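Local coordinates for protein vanadium-dependent bromoperoxidase (Corallina officinalis, PDB 1QHB) that uses hydrogen peroxide and bromide to halogenate organic substrates, carrying one vanadate per subunit of a homododecamer and needing calcium for stability, at residues Val541-Gly544 and Arg545-Gly549; Ile566-Gly569 and Ile570-Gln574. All blocks are in the same frame, centred on the assembly; numbering follows the deposited sequence.

Overall arrangement
Interactions 1 and 2 sit on successive helices of the chain, 530-548 and 553-574, and both are contacts between neighbouring turns of a single helix. Their centres are 28 Å apart and their nearest atoms about 15 Å, so the two do not touch. Interaction 1, about 6 Å from the centre of the chain, supplies Arg545 to the vanadate site, which here holds a phosphate. Interaction 2 lies about 22 Å from that centre, at a subunit boundary; the side chain of Ile566 is about 11 Å from Gly484 of the anion site. Helix 484-499 packs against both helices and so bridges them.

Interaction 1. Residues Val541-Gly544 and Arg545-Gly549; sequences VAIG and RNMAG. With PO4 (phosphate ion), chain G.
Ile543 and Met547 meet one turn apart near the C-terminal end of helix 530-548, which closes in a Schellman motif at Gly549. The branch CG2 of Ile543 faces the terminal methyl CE of Met547 at 4.1 Å, the two side chains running at a slant to each other. On its other branch, Ile543 CD1 lies 4.0 Å from Asn546 ND2. The backbone bond from Met547 N to Ile543 O is 2.9 Å long.

Arg545 leaves the helix in another direction. Its CG stands beside the backbone N (chi1 -54°), and bends at chi2 and chi3 carry the guanidinium away to the phosphate in the vanadate site. Arg545 NH2 gives phosphate O1 a bond of 2.8 Å, at 161° and in the guanidinium plane; NH1 turns to Val330 O in a weak bond. Lys398, Arg406, Ser483, Gly484, His485 and His551 complete the grip on the anion. With an alanine here, phosphate O1 would probably lose this in-plane donor and the anion would be likely to be held by less positive charge. The second bond to the anion is weak, with Arg545 NE 3.3 Å from phosphate O2 and the N-H turned to 127°.

Interaction 2. Residues Ile566-Gly569 and Ile570-Gln574; sequences IAIG and ILEEQ
Glu572 runs alongside the carbonyl of Ile568, one turn earlier in the helix, and can be traced atom by atom. Its CB starts 3.7 Å from Ile568 O. CG, placed beside the backbone N of Glu572 (chi1 -61°), is closer, 3.2 Å from Ile568 O. From there the chain runs extended: CD still lies 3.8 Å from Ile568 O and is now also near Ile568 CG2. At the tip the carboxylate divides its work: OE2 lies 3.7 Å from the methyl CG2 of Ile568, whereas OE1 forms a salt bridge with Arg29 NH2.

The backbone here is regular alpha-helix, part of helix 553-574. Four successive i to i+4 bonds run from the N-H groups of Ile570 to Glu573 back to the carbonyls of Ile566 to Gly569, all with N-H...O angles between 159° and 164°. Ile570 takes another side of the helix: its CG1 passes Ile566 O, and its CD1 ends 4.2 Å from Ile566 CG2, the two side chains crossing at a slant. Leu571 CG rests 3.5 Å from Ala567 O and its side chain reaches helices 376-402 and 484-499, which bury this side.

The extended side chain of Glu573 passes the carbonyl of Gly569, where its OE2 lies 3.3 Å from Gly569 O. Both are acceptors, and Arg29 serves both: its NH1 forms a salt bridge with Glu573 OE2 and its NH2 gives Gly569 O a weak hydrogen bond. The other carboxylate oxygen of Glu573, OE1, accepts from Gly136 N and pairs with Arg19 NH2 of the second subunit, a salt bridge that ties this helix to the assembly.

Interaction 1. Residues Val541-Gly544 and Arg545-Gly549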
loop_
_atom_site.group_PDB
_atom_site.type_symbol
_atom_site.label_atom_id
_atom_site.label_comp_id
_atom_site.label_asym_id
_atom_site.label_seq_id
_atom_site.Cartn_x
_atom_site.Cartn_y
_atom_site.Cartn_z
ATOM N N VAL A 541 -33.821 -17.746 34.747
ATOM C CA VAL A 541 -32.835 -18.773 34.415
ATOM C C VAL A 541 -31.531 -18.529 35.150
ATOM O O VAL A 541 -30.944 -19.473 35.683
ATOM C CB VAL A 541 -32.626 -18.815 32.901
ATOM C CG1 VAL A 541 -31.469 -19.729 32.516
ATOM C CG2 VAL A 541 -33.953 -19.194 32.236
ATOM N N ALA A 542 -31.033 -17.329 35.271
ATOM C CA ALA A 542 -29.786 -16.980 35.928
ATOM C C ALA A 542 -29.892 -17.229 37.425
ATOM O O ALA A 542 -28.987 -17.880 37.973
ATOM C CB ALA A 542 -29.537 -15.461 35.700
ATOM N N ILE A 543 -30.996 -16.732 38.030
ATOM C CA ILE A 543 -31.163 -16.933 39.476
ATOM C C ILE A 543 -31.464 -18.405 39.776
ATOM O O ILE A 543 -31.064 -18.954 40.804
ATOM C CB ILE A 543 -32.260 -16.074 40.108
ATOM C CG1 ILE A 543 -32.082 -14.584 39.913
ATOM C CG2 ILE A 543 -32.410 -16.437 41.592
ATOM C CD1 ILE A 543 -30.841 -13.921 40.455
ATOM N N GLY A 544 -32.067 -19.132 38.836
ATOM C CA GLY A 544 -32.201 -20.578 39.042
ATOM C C GLY A 544 -30.840 -21.214 39.357
ATOM O O GLY A 544 -30.812 -22.205 40.084
ATOM N N ARG A 545 -29.697 -20.748 38.791
ATOM C CA ARG A 545 -28.407 -21.391 39.026
ATOM C C ARG A 545 -27.943 -21.147 40.466
ATOM O O ARG A 545 -27.410 -22.027 41.160
ATOM C CB ARG A 545 -27.309 -20.990 38.040
ATOM C CG ARG A 545 -27.641 -21.166 36.555
ATOM C CD ARG A 545 -27.649 -22.626 36.170
ATOM N NE ARG A 545 -26.268 -23.084 36.151
ATOM C CZ ARG A 545 -25.876 -24.363 35.985
ATOM N NH1 ARG A 545 -26.817 -25.254 35.813
ATOM N NH2 ARG A 545 -24.590 -24.623 35.999
ATOM N N ASN A 546 -28.303 -20.010 41.015
ATOM C CA ASN A 546 -28.073 -19.613 42.384
ATOM C C ASN A 546 -28.889 -20.485 43.325
ATOM O O ASN A 546 -28.324 -21.043 44.268
ATOM C CB ASN A 546 -28.498 -18.149 42.580
ATOM C CG ASN A 546 -27.617 -17.152 41.859
ATOM O OD1 ASN A 546 -26.826 -17.521 41.023
ATOM N ND2 ASN A 546 -27.731 -15.854 42.146
ATOM N N MET A 547 -30.143 -20.754 42.946
ATOM C CA MET A 547 -31.028 -21.622 43.739
ATOM C C MET A 547 -30.526 -23.050 43.778
ATOM O O MET A 547 -30.747 -23.804 44.723
ATOM C CB MET A 547 -32.416 -21.550 43.084
ATOM C CG MET A 547 -33.118 -20.209 43.412
ATOM S SD MET A 547 -34.642 -20.108 42.456
ATOM C CE MET A 547 -35.353 -18.663 43.282
ATOM N N ALA A 548 -29.761 -23.450 42.736
ATOM C CA ALA A 548 -29.161 -24.789 42.719
ATOM C C ALA A 548 -27.889 -24.744 43.550
ATOM O O ALA A 548 -27.420 -25.800 43.915
ATOM C CB ALA A 548 -28.855 -25.294 41.326
ATOM N N GLY A 549 -27.400 -23.545 43.862
ATOM C CA GLY A 549 -26.188 -23.450 44.733
ATOM C C GLY A 549 -24.907 -23.255 43.924
ATOM O O GLY A 549 -23.816 -23.344 44.501
HETATM P P PO4 G . -22.818 -22.019 34.480
HETATM O O1 PO4 G . -22.622 -22.666 35.805
HETATM O O2 PO4 G . -24.125 -21.306 34.400
HETATM O O3 PO4 G . -22.732 -23.044 33.426
HETATM O O4 PO4 G . -21.703 -21.010 34.337
#

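Interaction 2. Residues Ile566-Gly569 and Ile570-Gln574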
loop_
_atom_site.group_PDB
_atom_site.type_symbol
_atom_site.label_atom_id
_atom_site.label_comp_id
_atom_site.label_asym_id
_atom_site.label_seq_id
_atom_site.Cartn_x
_atom_site.Cartn_y
_atom_site.Cartn_z
ATOM N N ILE A 566 -22.366 -8.242 23.882
ATOM C CA ILE A 566 -21.972 -9.141 22.789
ATOM C C ILE A 566 -23.056 -9.066 21.734
ATOM O O ILE A 566 -22.747 -8.931 20.567
ATOM C CB ILE A 566 -21.751 -10.584 23.299
ATOM C CG1 ILE A 566 -20.510 -10.774 24.183
ATOM C CG2 ILE A 566 -21.672 -11.584 22.169
ATOM C CD1 ILE A 566 -19.222 -10.225 23.603
ATOM N N ALA A 567 -24.332 -9.163 22.118
ATOM C CA ALA A 567 -25.456 -9.111 21.203
ATOM C C ALA A 567 -25.503 -7.796 20.439
ATOM O O ALA A 567 -25.672 -7.820 19.222
ATOM C CB ALA A 567 -26.787 -9.258 21.922
ATOM N N ILE A 568 -25.327 -6.684 21.140
ATOM C CA ILE A 568 -25.344 -5.352 20.498
ATOM C C ILE A 568 -24.213 -5.255 19.464
ATOM O O ILE A 568 -24.378 -4.734 18.357
ATOM C CB ILE A 568 -25.210 -4.243 21.585
ATOM C CG1 ILE A 568 -26.501 -4.005 22.326
ATOM C CG2 ILE A 568 -24.686 -2.937 20.969
ATOM C CD1 ILE A 568 -26.496 -3.143 23.595
ATOM N N GLY A 569 -23.030 -5.786 19.795
ATOM C CA GLY A 569 -21.883 -5.821 18.885
ATOM C C GLY A 569 -22.100 -6.585 17.596
ATOM O O GLY A 569 -21.793 -6.120 16.493
ATOM N N ILE A 570 -22.763 -7.753 17.718
ATOM C CA ILE A 570 -23.145 -8.529 16.552
ATOM C C ILE A 570 -24.184 -7.783 15.691
ATOM O O ILE A 570 -24.153 -7.670 14.445
ATOM C CB ILE A 570 -23.701 -9.908 16.970
ATOM C CG1 ILE A 570 -22.529 -10.748 17.522
ATOM C CG2 ILE A 570 -24.409 -10.558 15.831
ATOM C CD1 ILE A 570 -22.927 -12.054 18.222
ATOM N N LEU A 571 -25.174 -7.217 16.358
ATOM C CA LEU A 571 -26.171 -6.501 15.516
ATOM C C LEU A 571 -25.517 -5.348 14.763
ATOM O O LEU A 571 -25.860 -5.103 13.601
ATOM C CB LEU A 571 -27.271 -5.902 16.388
ATOM C CG LEU A 571 -28.210 -6.985 16.943
ATOM C CD1 LEU A 571 -29.200 -6.333 17.886
ATOM C CD2 LEU A 571 -28.869 -7.701 15.794
ATOM N N GLU A 572 -24.633 -4.613 15.422
ATOM C CA GLU A 572 -23.973 -3.481 14.735
ATOM C C GLU A 572 -23.143 -3.890 13.518
ATOM O O GLU A 572 -23.186 -3.203 12.504
ATOM C CB GLU A 572 -22.992 -2.686 15.613
ATOM C CG GLU A 572 -23.745 -2.069 16.801
ATOM C CD GLU A 572 -22.795 -1.376 17.766
ATOM O OE1 GLU A 572 -21.586 -1.713 17.746
ATOM O OE2 GLU A 572 -23.276 -0.507 18.528
ATOM N N GLU A 573 -22.404 -4.986 13.654
ATOM C CA GLU A 573 -21.603 -5.485 12.537
ATOM C C GLU A 573 -22.467 -6.018 11.404
ATOM O O GLU A 573 -22.098 -5.735 10.245
ATOM C CB GLU A 573 -20.665 -6.578 13.033
ATOM C CG GLU A 573 -19.491 -5.950 13.786
ATOM C CD GLU A 573 -18.781 -7.027 14.610
ATOM O OE1 GLU A 573 -18.454 -8.115 14.092
ATOM O OE2 GLU A 573 -18.579 -6.705 15.801
ATOM N N GLN A 574 -23.556 -6.665 11.744
ATOM C CA GLN A 574 -24.483 -7.179 10.753
ATOM C C GLN A 574 -25.275 -6.103 10.060
ATOM O O GLN A 574 -25.772 -6.327 8.941
ATOM C CB GLN A 574 -25.453 -8.163 11.431
ATOM C CG GLN A 574 -24.761 -9.532 11.542
ATOM C CD GLN A 574 -25.767 -10.577 12.073
ATOM O OE1 GLN A 574 -26.939 -10.306 12.265
ATOM N NE2 GLN A 574 -25.266 -11.784 12.291
#